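Local coordinates for protein guanine deaminase (Escherichia coli, PDB 6OHB) that catalyses the zinc-dependent hydrolytic deamination of guanine to xanthine and ammonia in guanine degradation, at residues 235-239 against 258-262; 274-278 against 296-302; 164-170 against 203-209; 79-84 against 323-328; 312-316 against 358-362. All coordinates share one frame; numbering follows the deposited sequence.

How the contacts relate
Four contacts involve the barrel strands; contact 5 joins two outer helices. Contacts 1 and 4 meet at the zinc ion: H237 comes from 235-239, H82 and H84 from 79-84, and D327 from 323-328. Their centres are about 17 Å apart, yet H235 NE2 lies 2.8 Å from H82 ND1. Contact 2 adjoins contact 4 beside the metal. Their centres are about 9 Å apart, and H276 NE2 lies 3.0 Å from D327 OD2. Contact 3 joins contact 1 through T236 OG1, 2.7 Å from P208 O, and carries R209, a substrate-site residue by similarity. Contact 5 lies away from the zinc site, its centre about 15 Å from that of contact 4; M324 and L362 touch.

Contact 1. Residues 235-239 against 258-262; sequences HTHLC and YLDVY. With ZN (zinc ion), chain E.
Y262 gives the one hydrogen bond that joins strand and helix here: its OH donates to H237 O at 2.9 Å, nearly along the C=O axis. This holds the carbonyl of a zinc ligand, since H237 NE2 binds the zinc ion at 2.0 Å. T236 OG1 also lies near the Y262 hydroxyl, but its firmer partner is P208 O. The Y258 hydroxyl is bonded to E244.

The aromatic contacts are of the CH-pi kind. T236 CG2 sits over one face of the Y262 ring, 3.8 Å from the centroid of that ring. L238 CD1 does the same for Y258, also 3.8 Å from the centroid of its ring. The same methyl meets the Y262 ring at its edge, in plane, so it is wedged between the two tyrosines. With chi1 at 177°, L238 CG points away from its own N, and the branch heads for the helix. C239 SG approaches the Y258 ring obliquely, a sulfur-aromatic contact with SG 3.6 Å from Y258 CD2.

Purely aliphatic packing is small: L238 CD2 meets L259 CD1 at 3.9 Å. H237, L238 and C239 are substrate-site positions by similarity. Helix 258-264 thus backs the end of strand 233-238 and the residue after it. Strand 203-208 and strand 272-274 flank strand 233-238, while helices 242-251 and 282-290 close round Y258 and L259.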
# COMPACT_ATOMS: atom_id res chain seq x y z
N HIS A 235 -21.98 17.26 -3.30
CA HIS A 235 -20.69 16.62 -3.11
C HIS A 235 -19.65 17.68 -2.77
O HIS A 235 -19.40 18.56 -3.59
CB HIS A 235 -20.29 15.86 -4.38
CG HIS A 235 -19.05 15.05 -4.24
ND1 HIS A 235 -18.29 14.66 -5.32
CD2 HIS A 235 -18.43 14.55 -3.15
CE1 HIS A 235 -17.26 13.95 -4.90
NE2 HIS A 235 -17.32 13.87 -3.58
N THR A 236 -19.04 17.59 -1.59
CA THR A 236 -18.02 18.57 -1.25
C THR A 236 -17.04 17.98 -0.24
O THR A 236 -17.25 16.89 0.28
CB THR A 236 -18.66 19.87 -0.73
OG1 THR A 236 -17.67 20.90 -0.65
CG2 THR A 236 -19.28 19.65 0.65
N HIS A 237 -15.97 18.73 0.05
CA HIS A 237 -14.99 18.34 1.05
C HIS A 237 -15.37 18.93 2.41
O HIS A 237 -15.96 20.01 2.49
CB HIS A 237 -13.58 18.81 0.65
CG HIS A 237 -12.98 18.09 -0.53
ND1 HIS A 237 -13.16 18.50 -1.84
CD2 HIS A 237 -12.15 17.02 -0.59
CE1 HIS A 237 -12.48 17.70 -2.64
NE2 HIS A 237 -11.86 16.79 -1.91
N LEU A 238 -15.03 18.22 3.50
CA LEU A 238 -15.42 18.69 4.83
C LEU A 238 -14.43 18.22 5.90
O LEU A 238 -14.22 17.01 6.04
CB LEU A 238 -16.84 18.23 5.20
CG LEU A 238 -17.38 18.56 6.59
CD1 LEU A 238 -17.65 20.05 6.72
CD2 LEU A 238 -18.65 17.76 6.87
N CYS A 239 -13.89 19.16 6.67
CA CYS A 239 -12.99 18.91 7.80
C CYS A 239 -11.95 17.83 7.49
O CYS A 239 -11.80 16.84 8.21
CB CYS A 239 -13.77 18.56 9.06
SG CYS A 239 -15.18 19.64 9.42
N TYR A 258 -17.66 24.30 10.56
CA TYR A 258 -17.53 23.99 9.14
C TYR A 258 -18.82 23.40 8.57
O TYR A 258 -19.37 23.91 7.58
CB TYR A 258 -16.35 23.02 8.95
CG TYR A 258 -15.73 22.98 7.57
CD1 TYR A 258 -16.42 23.41 6.45
CD2 TYR A 258 -14.45 22.46 7.39
CE1 TYR A 258 -15.84 23.35 5.18
CE2 TYR A 258 -13.87 22.39 6.14
CZ TYR A 258 -14.57 22.83 5.04
OH TYR A 258 -13.98 22.77 3.80
N LEU A 259 -19.31 22.31 9.16
CA LEU A 259 -20.50 21.66 8.62
C LEU A 259 -21.71 22.58 8.65
O LEU A 259 -22.60 22.48 7.79
CB LEU A 259 -20.80 20.37 9.40
CG LEU A 259 -22.10 19.64 9.07
CD1 LEU A 259 -22.16 19.22 7.60
CD2 LEU A 259 -22.30 18.44 9.98
N ASP A 260 -21.77 23.51 9.61
CA ASP A 260 -22.92 24.38 9.70
C ASP A 260 -22.99 25.38 8.55
O ASP A 260 -24.09 25.85 8.23
CB ASP A 260 -22.94 25.13 11.04
CG ASP A 260 -24.23 25.89 11.26
OD1 ASP A 260 -25.24 25.25 11.63
OD2 ASP A 260 -24.23 27.13 11.06
N VAL A 261 -21.86 25.69 7.92
CA VAL A 261 -21.91 26.52 6.72
C VAL A 261 -22.71 25.82 5.63
O VAL A 261 -23.57 26.42 4.98
CB VAL A 261 -20.49 26.87 6.24
CG1 VAL A 261 -20.56 27.83 5.05
CG2 VAL A 261 -19.68 27.46 7.38
N TYR A 262 -22.43 24.53 5.41
CA TYR A 262 -23.18 23.77 4.41
C TYR A 262 -24.62 23.59 4.84
O TYR A 262 -25.54 23.67 4.01
CB TYR A 262 -22.52 22.41 4.19
CG TYR A 262 -21.12 22.46 3.64
CD1 TYR A 262 -20.81 23.20 2.51
CD2 TYR A 262 -20.10 21.75 4.26
CE1 TYR A 262 -19.52 23.25 2.02
CE2 TYR A 262 -18.81 21.79 3.78
CZ TYR A 262 -18.52 22.53 2.65
OH TYR A 262 -17.23 22.56 2.18
ZN ZN E . -10.86 15.28 -2.85

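Contact 2. Residues 274-278 against 296-302; sequences FAHCV and AFCPTSN
A275 and A296 form a parallel bridge: A296 N donates to F274 O and H276 N to A296 O, both at 2.9 Å and nearly straight. The chain then turns a corner at A275, and C298 takes the N-cap position of helix 299-304. The two alanine methyl groups lie on the same face of the sheet.

H276 is the main side chain. Its ring reaches the start of the helix, where ND1 donates to N302 OD1 at 3.1 Å. The bond is bent, 141° at the hydrogen. The oxygen is met in the amide plane but lies 27° out of the ring plane. Ring and amide planes are 49° apart. With chi1 at -69°, N302 CG lies beside its backbone N, and the amide reaches back toward the histidine. S301 OG lies at the ring edge, 3.4 Å from H276 CE1. C298 SG approaches the same ring obliquely. V278 CG2 packs on the N302 amide, 3.6 Å from ND2.

One water ties the backbones to this amide. It donates to H276 O and accepts from C298 N and from N302 ND2, the last at 2.6 Å. N302 therefore serves both ring and water, one through each end of its amide.

On its far side H276 NE2 makes a weak hydrogen bond to D327, a zinc ligand. The ND1 bond to N302 would restrain the ring's rotation, consistent with N302 acting as a second-shell residue that positions H276 beside the metal site.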
# COMPACT_ATOMS: atom_id res chain seq x y z
N PHE A 274 -19.94 14.19 1.96
CA PHE A 274 -18.87 15.04 2.46
C PHE A 274 -17.60 14.20 2.56
O PHE A 274 -17.56 13.21 3.30
CB PHE A 274 -19.25 15.64 3.81
CG PHE A 274 -20.49 16.49 3.76
CD1 PHE A 274 -20.43 17.80 3.33
CD2 PHE A 274 -21.73 15.96 4.12
CE1 PHE A 274 -21.57 18.58 3.26
CE2 PHE A 274 -22.87 16.73 4.05
CZ PHE A 274 -22.80 18.05 3.63
N ALA A 275 -16.59 14.60 1.81
CA ALA A 275 -15.33 13.88 1.76
C ALA A 275 -14.47 14.19 2.98
O ALA A 275 -14.44 15.33 3.45
CB ALA A 275 -14.56 14.23 0.48
N HIS A 276 -13.81 13.14 3.49
CA HIS A 276 -12.77 13.16 4.52
C HIS A 276 -13.35 13.11 5.92
O HIS A 276 -13.35 12.05 6.54
CB HIS A 276 -11.83 14.35 4.33
CG HIS A 276 -11.16 14.38 2.99
ND1 HIS A 276 -10.27 13.40 2.59
CD2 HIS A 276 -11.26 15.25 1.96
CE1 HIS A 276 -9.85 13.67 1.37
NE2 HIS A 276 -10.44 14.79 0.96
N CYS A 277 -13.86 14.24 6.43
CA CYS A 277 -14.51 14.27 7.74
C CYS A 277 -13.61 13.71 8.83
O CYS A 277 -14.03 12.90 9.66
CB CYS A 277 -15.84 13.51 7.71
SG CYS A 277 -17.07 14.24 6.61
N VAL A 278 -12.34 14.14 8.82
CA VAL A 278 -11.35 13.59 9.73
C VAL A 278 -11.43 14.23 11.11
O VAL A 278 -11.21 13.56 12.13
CB VAL A 278 -9.94 13.75 9.12
CG1 VAL A 278 -8.88 13.19 10.04
CG2 VAL A 278 -9.89 13.10 7.75
N ALA A 296 -17.51 10.31 2.80
CA ALA A 296 -16.59 9.58 1.93
C ALA A 296 -15.26 9.41 2.66
O ALA A 296 -14.49 10.36 2.79
CB ALA A 296 -16.39 10.32 0.60
N PHE A 297 -15.00 8.18 3.10
CA PHE A 297 -13.77 7.80 3.80
C PHE A 297 -12.67 7.56 2.77
O PHE A 297 -12.80 6.69 1.91
CB PHE A 297 -14.07 6.56 4.65
CG PHE A 297 -12.91 6.05 5.47
CD1 PHE A 297 -11.78 6.82 5.72
CD2 PHE A 297 -12.97 4.77 6.02
CE1 PHE A 297 -10.74 6.32 6.48
CE2 PHE A 297 -11.93 4.26 6.78
CZ PHE A 297 -10.81 5.03 7.01
N CYS A 298 -11.58 8.34 2.87
CA CYS A 298 -10.45 8.23 1.94
C CYS A 298 -9.15 8.07 2.73
O CYS A 298 -8.44 9.06 2.98
CB CYS A 298 -10.34 9.47 1.05
SG CYS A 298 -11.87 10.21 0.45
N PRO A 299 -8.78 6.83 3.09
CA PRO A 299 -7.61 6.67 3.97
C PRO A 299 -6.29 7.03 3.31
O PRO A 299 -5.39 7.57 3.99
CB PRO A 299 -7.68 5.19 4.36
CG PRO A 299 -8.48 4.54 3.27
CD PRO A 299 -9.50 5.56 2.86
N THR A 300 -6.12 6.76 2.01
CA THR A 300 -4.82 6.92 1.37
C THR A 300 -4.37 8.38 1.37
O THR A 300 -3.26 8.70 1.80
CB THR A 300 -4.87 6.37 -0.05
OG1 THR A 300 -5.21 4.98 -0.01
CG2 THR A 300 -3.52 6.52 -0.74
N SER A 301 -5.23 9.28 0.88
CA SER A 301 -4.88 10.69 0.90
C SER A 301 -4.82 11.24 2.32
O SER A 301 -3.99 12.12 2.60
CB SER A 301 -5.87 11.50 0.05
OG SER A 301 -7.00 11.89 0.80
N ASN A 302 -5.65 10.73 3.23
CA ASN A 302 -5.54 11.15 4.63
C ASN A 302 -4.15 10.87 5.18
O ASN A 302 -3.60 11.65 5.96
CB ASN A 302 -6.59 10.46 5.50
CG ASN A 302 -8.01 10.92 5.20
OD1 ASN A 302 -8.24 11.87 4.44
ND2 ASN A 302 -8.98 10.24 5.80
O HOH W 1 -11.49 10.25 5.35

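Contact 3. Residues 164-170 against 203-209; sequences IAGKVMM and LYAITPR
I164 and A165 pair tightly with L203, Y204 and A205 in parallel register. A165 N donates to L203 O, and A205 N to A165 O at 2.8 Å. On one face I164 CG2 meets A205 CB at 3.7 Å, and I164 CG1 lies against L203 CD1. On the other face the Y204 ring folds back across the neighbouring strand. A165 O and G166 CA lie over one of its faces, the latter 3.9 Å from the ring centroid. The Y204 chi1 of -171° swings the ring out from its own N and lays it along G166. The hydroxyl then accepts from K167 N at 3.1 Å. Packing is close at G166, whose CA meets A205 O in a nearly straight C-H...O contact. There is little room for a side chain here.

Beyond G166 the pairing is looser, although the whole contact is buried. K167 O and T207 O face each other as two acceptors. M169 N recovers a short bond to T207 O, 2.7 Å, but the next one, R209 N to M169 O, is weak at 3.3 Å. The K167 ammonium turns back to V168 O and is also held by D180 and V144. At the end, R209 NE points at M170 SD, a weak bond of 3.2 Å. The sulfur lies at the guanidinium edge, near its plane. V168 CG1 packs obliquely against the R209 guanidinium. E110 forms a salt bridge to R209 NH2.

Strand 164-169, helix 182-196 and strand 203-208 form a beta-alpha-beta unit of the TIM barrel, and the C-terminal end of strand 203-208 leads into R209, a substrate-site residue by similarity.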
# COMPACT_ATOMS: atom_id res chain seq x y z
N ILE A 164 -21.94 9.54 -10.96
CA ILE A 164 -22.35 10.84 -10.47
C ILE A 164 -21.17 11.79 -10.62
O ILE A 164 -20.06 11.49 -10.15
CB ILE A 164 -22.81 10.77 -9.00
CG1 ILE A 164 -23.66 9.52 -8.77
CG2 ILE A 164 -23.57 12.04 -8.62
CD1 ILE A 164 -24.08 9.34 -7.33
N ALA A 165 -21.39 12.92 -11.27
CA ALA A 165 -20.34 13.90 -11.50
C ALA A 165 -20.97 15.28 -11.54
O ALA A 165 -22.19 15.44 -11.61
CB ALA A 165 -19.57 13.59 -12.79
N GLY A 166 -20.12 16.30 -11.50
CA GLY A 166 -20.59 17.67 -11.55
C GLY A 166 -19.44 18.63 -11.72
O GLY A 166 -18.27 18.28 -11.50
N LYS A 167 -19.78 19.84 -12.13
CA LYS A 167 -18.81 20.91 -12.31
C LYS A 167 -18.41 21.50 -10.96
O LYS A 167 -19.25 21.72 -10.09
CB LYS A 167 -19.38 22.00 -13.21
CG LYS A 167 -18.50 23.22 -13.37
CD LYS A 167 -19.31 24.40 -13.87
CE LYS A 167 -19.30 25.54 -12.87
NZ LYS A 167 -17.93 26.08 -12.66
N VAL A 168 -17.11 21.76 -10.80
CA VAL A 168 -16.61 22.38 -9.58
C VAL A 168 -17.06 23.83 -9.52
O VAL A 168 -16.95 24.57 -10.51
CB VAL A 168 -15.08 22.28 -9.50
CG1 VAL A 168 -14.56 23.00 -8.27
CG2 VAL A 168 -14.64 20.83 -9.49
N MET A 169 -17.62 24.23 -8.38
CA MET A 169 -17.98 25.62 -8.13
C MET A 169 -16.94 26.23 -7.20
O MET A 169 -16.80 25.79 -6.05
CB MET A 169 -19.39 25.70 -7.52
CG MET A 169 -20.46 25.02 -8.35
SD MET A 169 -22.09 24.96 -7.56
CE MET A 169 -22.14 26.56 -6.77
N MET A 170 -16.23 27.25 -7.69
CA MET A 170 -15.22 27.94 -6.88
C MET A 170 -14.97 29.32 -7.47
O MET A 170 -14.52 29.43 -8.62
CB MET A 170 -13.92 27.12 -6.82
CG MET A 170 -13.47 26.55 -8.15
SD MET A 170 -11.92 25.63 -8.03
CE MET A 170 -10.98 26.70 -6.95
N LEU A 203 -25.81 10.73 -13.46
CA LEU A 203 -26.39 11.55 -12.41
C LEU A 203 -25.48 12.74 -12.14
O LEU A 203 -24.26 12.64 -12.30
CB LEU A 203 -26.60 10.74 -11.12
CG LEU A 203 -27.45 9.48 -11.23
CD1 LEU A 203 -27.25 8.55 -10.04
CD2 LEU A 203 -28.92 9.85 -11.38
N TYR A 204 -26.08 13.85 -11.74
CA TYR A 204 -25.33 15.09 -11.51
C TYR A 204 -25.24 15.39 -10.02
O TYR A 204 -26.18 15.17 -9.26
CB TYR A 204 -25.97 16.28 -12.24
CG TYR A 204 -25.10 17.52 -12.19
CD1 TYR A 204 -25.14 18.38 -11.09
CD2 TYR A 204 -24.22 17.82 -13.22
CE1 TYR A 204 -24.34 19.50 -11.03
CE2 TYR A 204 -23.42 18.94 -13.17
CZ TYR A 204 -23.48 19.77 -12.07
OH TYR A 204 -22.69 20.89 -12.01
N ALA A 205 -24.08 15.92 -9.61
CA ALA A 205 -23.85 16.35 -8.23
C ALA A 205 -23.47 17.82 -8.22
O ALA A 205 -22.54 18.23 -8.92
CB ALA A 205 -22.74 15.52 -7.58
N ILE A 206 -24.19 18.62 -7.44
CA ILE A 206 -23.79 20.01 -7.21
C ILE A 206 -22.52 19.99 -6.39
O ILE A 206 -22.50 19.50 -5.25
CB ILE A 206 -24.90 20.80 -6.50
CG1 ILE A 206 -26.15 20.86 -7.37
CG2 ILE A 206 -24.41 22.20 -6.17
CD1 ILE A 206 -27.43 20.67 -6.58
N THR A 207 -21.44 20.52 -6.96
CA THR A 207 -20.09 20.26 -6.46
C THR A 207 -19.36 21.57 -6.21
O THR A 207 -18.59 22.05 -7.06
CB THR A 207 -19.31 19.38 -7.45
OG1 THR A 207 -20.12 18.27 -7.84
CG2 THR A 207 -18.05 18.86 -6.83
N PRO A 208 -19.59 22.20 -5.05
CA PRO A 208 -18.64 23.22 -4.58
C PRO A 208 -17.42 22.53 -4.00
O PRO A 208 -17.55 21.57 -3.23
CB PRO A 208 -19.44 23.97 -3.50
CG PRO A 208 -20.45 22.96 -3.01
CD PRO A 208 -20.74 22.03 -4.15
N ARG A 209 -16.23 23.00 -4.39
CA ARG A 209 -15.00 22.34 -3.94
C ARG A 209 -14.96 22.25 -2.42
O ARG A 209 -14.96 21.16 -1.85
CB ARG A 209 -13.77 23.07 -4.48
CG ARG A 209 -12.48 22.30 -4.23
CD ARG A 209 -11.26 23.00 -4.79
NE ARG A 209 -11.26 23.05 -6.25
CZ ARG A 209 -10.69 22.15 -7.04
NH1 ARG A 209 -10.06 21.10 -6.51
NH2 ARG A 209 -10.74 22.29 -8.35

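Contact 4. Residues 79-84 against 323-328; sequences VDTHIH and GMGTDI. With ZN (zinc ion), chain E.
The zinc site of the amidohydrolase barrel is built largely across this contact. H82 NE2 binds the zinc ion at 2.0 Å and H84 NE2 at 1.9 Å. D327 binds it through both carboxylate oxygens, each at 2.2 Å. H237 completes the set. The H82 ring and the D327 carboxylate lie side by side with their planes 66° apart. The extended chi1 of H82, 179°, carries NE2 to the metal. ND1 of H82 is bonded to H235.

The two histidines form the HxH motif at the end of the first barrel strand, as in other amidohydrolases, and D327 lies just after the eighth barrel strand, 321-324. Farther back along strand 73-84, D80 grips T326 twice. OD1 accepts from T326 N on the syn side, and OD2 accepts from T326 OG1 through its syn lone pair at 3.0 Å. Backbone bonds run alongside: T81 N to M324 O, 2.8 Å and almost straight, and D327 N to H82 O. A water bridges V79 O and M324 N. I83 CG1 presses on I328 CB at 3.5 Å, tighter than usual for two carbons.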
# COMPACT_ATOMS: atom_id res chain seq x y z
N VAL A 79 -17.73 0.65 -5.69
CA VAL A 79 -18.34 1.98 -5.62
C VAL A 79 -17.33 2.92 -4.98
O VAL A 79 -17.02 2.79 -3.78
CB VAL A 79 -19.65 1.96 -4.83
CG1 VAL A 79 -20.26 3.36 -4.78
CG2 VAL A 79 -20.64 0.96 -5.45
N ASP A 80 -16.84 3.88 -5.76
CA ASP A 80 -15.83 4.85 -5.33
C ASP A 80 -16.53 6.18 -5.05
O ASP A 80 -16.95 6.87 -5.98
CB ASP A 80 -14.77 5.01 -6.43
CG ASP A 80 -13.51 5.69 -5.94
OD1 ASP A 80 -13.58 6.49 -4.97
OD2 ASP A 80 -12.44 5.44 -6.54
N THR A 81 -16.61 6.56 -3.78
CA THR A 81 -17.47 7.67 -3.39
C THR A 81 -16.79 9.04 -3.38
O THR A 81 -17.45 10.03 -3.05
CB THR A 81 -18.09 7.42 -2.02
OG1 THR A 81 -17.06 7.29 -1.02
CG2 THR A 81 -18.95 6.15 -2.04
N HIS A 82 -15.51 9.15 -3.75
CA HIS A 82 -14.87 10.46 -3.91
C HIS A 82 -13.61 10.29 -4.73
O HIS A 82 -12.65 9.66 -4.28
CB HIS A 82 -14.56 11.11 -2.56
CG HIS A 82 -13.89 12.45 -2.67
ND1 HIS A 82 -14.55 13.58 -3.09
CD2 HIS A 82 -12.62 12.83 -2.41
CE1 HIS A 82 -13.71 14.60 -3.09
NE2 HIS A 82 -12.53 14.17 -2.68
N ILE A 83 -13.60 10.86 -5.94
CA ILE A 83 -12.44 10.78 -6.82
C ILE A 83 -12.45 12.02 -7.71
O ILE A 83 -13.51 12.51 -8.10
CB ILE A 83 -12.44 9.46 -7.62
CG1 ILE A 83 -11.20 9.36 -8.51
CG2 ILE A 83 -13.74 9.29 -8.41
CD1 ILE A 83 -11.02 8.00 -9.15
N HIS A 84 -11.26 12.56 -7.98
CA HIS A 84 -11.09 13.76 -8.79
C HIS A 84 -10.65 13.34 -10.20
O HIS A 84 -9.55 12.81 -10.38
CB HIS A 84 -10.07 14.72 -8.15
CG HIS A 84 -10.48 15.28 -6.81
ND1 HIS A 84 -10.91 16.58 -6.65
CD2 HIS A 84 -10.45 14.74 -5.57
CE1 HIS A 84 -11.16 16.81 -5.37
NE2 HIS A 84 -10.90 15.71 -4.70
N GLY A 323 -19.00 5.62 2.87
CA GLY A 323 -18.47 4.91 1.72
C GLY A 323 -16.98 5.20 1.58
O GLY A 323 -16.42 6.07 2.26
N MET A 324 -16.33 4.44 0.70
CA MET A 324 -14.89 4.55 0.47
C MET A 324 -14.59 5.38 -0.77
O MET A 324 -15.23 5.20 -1.81
CB MET A 324 -14.25 3.16 0.32
CG MET A 324 -14.49 2.21 1.48
SD MET A 324 -13.85 2.79 3.06
CE MET A 324 -12.13 3.08 2.65
N GLY A 325 -13.62 6.28 -0.66
CA GLY A 325 -13.16 7.05 -1.79
C GLY A 325 -11.65 6.98 -1.90
O GLY A 325 -10.94 6.76 -0.92
N THR A 326 -11.16 7.10 -3.13
CA THR A 326 -9.72 7.09 -3.39
C THR A 326 -9.00 8.45 -3.27
O THR A 326 -7.78 8.44 -3.03
CB THR A 326 -9.43 6.50 -4.78
OG1 THR A 326 -10.11 7.25 -5.78
CG2 THR A 326 -9.86 5.04 -4.85
N ASP A 327 -9.71 9.58 -3.35
CA ASP A 327 -9.16 10.93 -3.64
C ASP A 327 -8.01 10.83 -4.62
O ASP A 327 -6.92 11.34 -4.38
CB ASP A 327 -8.78 11.78 -2.40
CG ASP A 327 -9.31 13.26 -2.55
OD1 ASP A 327 -9.71 13.61 -3.63
OD2 ASP A 327 -9.37 14.17 -1.73
N ILE A 328 -8.26 10.12 -5.73
CA ILE A 328 -7.26 10.08 -6.79
C ILE A 328 -6.88 11.51 -7.13
O ILE A 328 -7.72 12.41 -7.12
CB ILE A 328 -7.75 9.29 -8.01
CG1 ILE A 328 -7.40 7.81 -7.85
CG2 ILE A 328 -7.16 9.82 -9.31
CD1 ILE A 328 -5.90 7.57 -7.99
ZN ZN E . -10.86 15.28 -2.85
O HOH W 2 -17.58 2.66 -1.08

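Contact 5. Residues 312-316 against 358-362; sequences LKKAW and EAFYL
This is a helix-helix contact made by side-chain ends, on the outside of the TIM barrel and away from the zinc site. The segments 312-316 and 358-362 keep their axes 14.7 Å apart at closest approach and cross at 72°. The backbones therefore do not meet, and side-chain ends bridge the gap.

W316 and E358 carry most of it. The two side chains run antiparallel alongside one another, with ring and carboxylate planes 67° apart. A chi1 of -169° turns E358 CG away from its own N, and the extended chain beyond brings the carboxylate to the indole. Y352 is a second hydrogen-bond partner of the same carboxylate oxygen, OE2. That oxygen is held by two donors within a largely apolar setting. L312 reaches it from the facing helix, its CD2 3.2 Å from E358 OE2.

The rest is apolar. L312 CD2 also meets L362 CD1 at 4.2 Å. W316 turns the edge of its six-membered ring to Y361, where CH2 lies 4.2 Å from Y361 CE2. L362 CD2 is near W316 CZ2 too. L312 and L362 also touch strand 321-324, while P25 packs on W316.

The polar bond itself is short but bent. W316 NE1 donates to E358 OE2 at 2.6 Å, with 139° at the hydrogen, and meets the oxygen from above the carboxylate plane.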
# COMPACT_ATOMS: atom_id res chain seq x y z
N LEU A 312 -14.14 5.76 12.07
CA LEU A 312 -15.22 4.94 11.54
C LEU A 312 -16.10 4.38 12.65
O LEU A 312 -17.30 4.18 12.45
CB LEU A 312 -14.65 3.81 10.68
CG LEU A 312 -15.67 2.86 10.04
CD1 LEU A 312 -16.51 3.59 9.01
CD2 LEU A 312 -14.98 1.65 9.42
N LYS A 313 -15.51 4.13 13.82
CA LYS A 313 -16.28 3.59 14.94
C LYS A 313 -17.34 4.58 15.41
O LYS A 313 -18.50 4.20 15.63
CB LYS A 313 -15.33 3.24 16.09
CG LYS A 313 -16.01 2.87 17.39
CD LYS A 313 -14.96 2.58 18.45
CE LYS A 313 -15.58 2.40 19.83
NZ LYS A 313 -14.52 2.34 20.88
N LYS A 314 -16.98 5.86 15.52
CA LYS A 314 -17.98 6.86 15.87
C LYS A 314 -18.99 7.04 14.76
O LYS A 314 -20.15 7.37 15.02
CB LYS A 314 -17.31 8.20 16.20
N ALA A 315 -18.59 6.79 13.51
CA ALA A 315 -19.54 6.84 12.41
C ALA A 315 -20.60 5.75 12.54
O ALA A 315 -21.79 6.00 12.33
CB ALA A 315 -18.81 6.73 11.08
N TRP A 316 -20.18 4.53 12.91
CA TRP A 316 -21.15 3.47 13.14
C TRP A 316 -22.03 3.78 14.35
O TRP A 316 -23.24 3.55 14.32
CB TRP A 316 -20.44 2.13 13.33
CG TRP A 316 -19.96 1.48 12.06
CD1 TRP A 316 -18.66 1.26 11.69
CD2 TRP A 316 -20.77 0.95 11.00
NE1 TRP A 316 -18.61 0.63 10.47
CE2 TRP A 316 -19.89 0.42 10.02
CE3 TRP A 316 -22.15 0.86 10.78
CZ2 TRP A 316 -20.35 -0.17 8.85
CZ3 TRP A 316 -22.60 0.26 9.61
CH2 TRP A 316 -21.70 -0.25 8.66
N GLU A 358 -16.80 -6.33 6.74
CA GLU A 358 -17.07 -4.90 6.75
C GLU A 358 -16.40 -4.19 5.57
O GLU A 358 -17.00 -3.31 4.95
CB GLU A 358 -16.60 -4.28 8.07
CG GLU A 358 -17.08 -2.85 8.28
CD GLU A 358 -16.58 -2.25 9.58
OE1 GLU A 358 -16.01 -3.00 10.41
OE2 GLU A 358 -16.76 -1.04 9.78
N ALA A 359 -15.16 -4.57 5.26
CA ALA A 359 -14.46 -3.96 4.12
C ALA A 359 -15.17 -4.27 2.81
O ALA A 359 -15.41 -3.38 1.99
CB ALA A 359 -13.01 -4.46 4.09
N PHE A 360 -15.53 -5.54 2.61
CA PHE A 360 -16.26 -5.91 1.40
C PHE A 360 -17.60 -5.17 1.32
O PHE A 360 -18.00 -4.70 0.25
CB PHE A 360 -16.47 -7.43 1.37
CG PHE A 360 -17.26 -7.92 0.18
CD1 PHE A 360 -16.65 -8.08 -1.05
CD2 PHE A 360 -18.60 -8.23 0.31
CE1 PHE A 360 -17.37 -8.54 -2.15
CE2 PHE A 360 -19.33 -8.69 -0.78
CZ PHE A 360 -18.71 -8.84 -2.01
N TYR A 361 -18.28 -5.03 2.46
CA TYR A 361 -19.56 -4.33 2.48
C TYR A 361 -19.39 -2.87 2.08
O TYR A 361 -20.12 -2.36 1.22
CB TYR A 361 -20.17 -4.44 3.88
CG TYR A 361 -21.46 -3.69 4.05
CD1 TYR A 361 -22.66 -4.20 3.56
CD2 TYR A 361 -21.49 -2.48 4.73
CE1 TYR A 361 -23.85 -3.52 3.73
CE2 TYR A 361 -22.67 -1.79 4.91
CZ TYR A 361 -23.85 -2.31 4.40
OH TYR A 361 -25.03 -1.63 4.58
N LEU A 362 -18.41 -2.18 2.69
CA LEU A 362 -18.20 -0.78 2.36
C LEU A 362 -17.78 -0.61 0.90
O LEU A 362 -18.08 0.42 0.29
CB LEU A 362 -17.15 -0.17 3.29
CG LEU A 362 -17.57 -0.01 4.75
CD1 LEU A 362 -16.38 0.44 5.60
CD2 LEU A 362 -18.71 0.98 4.86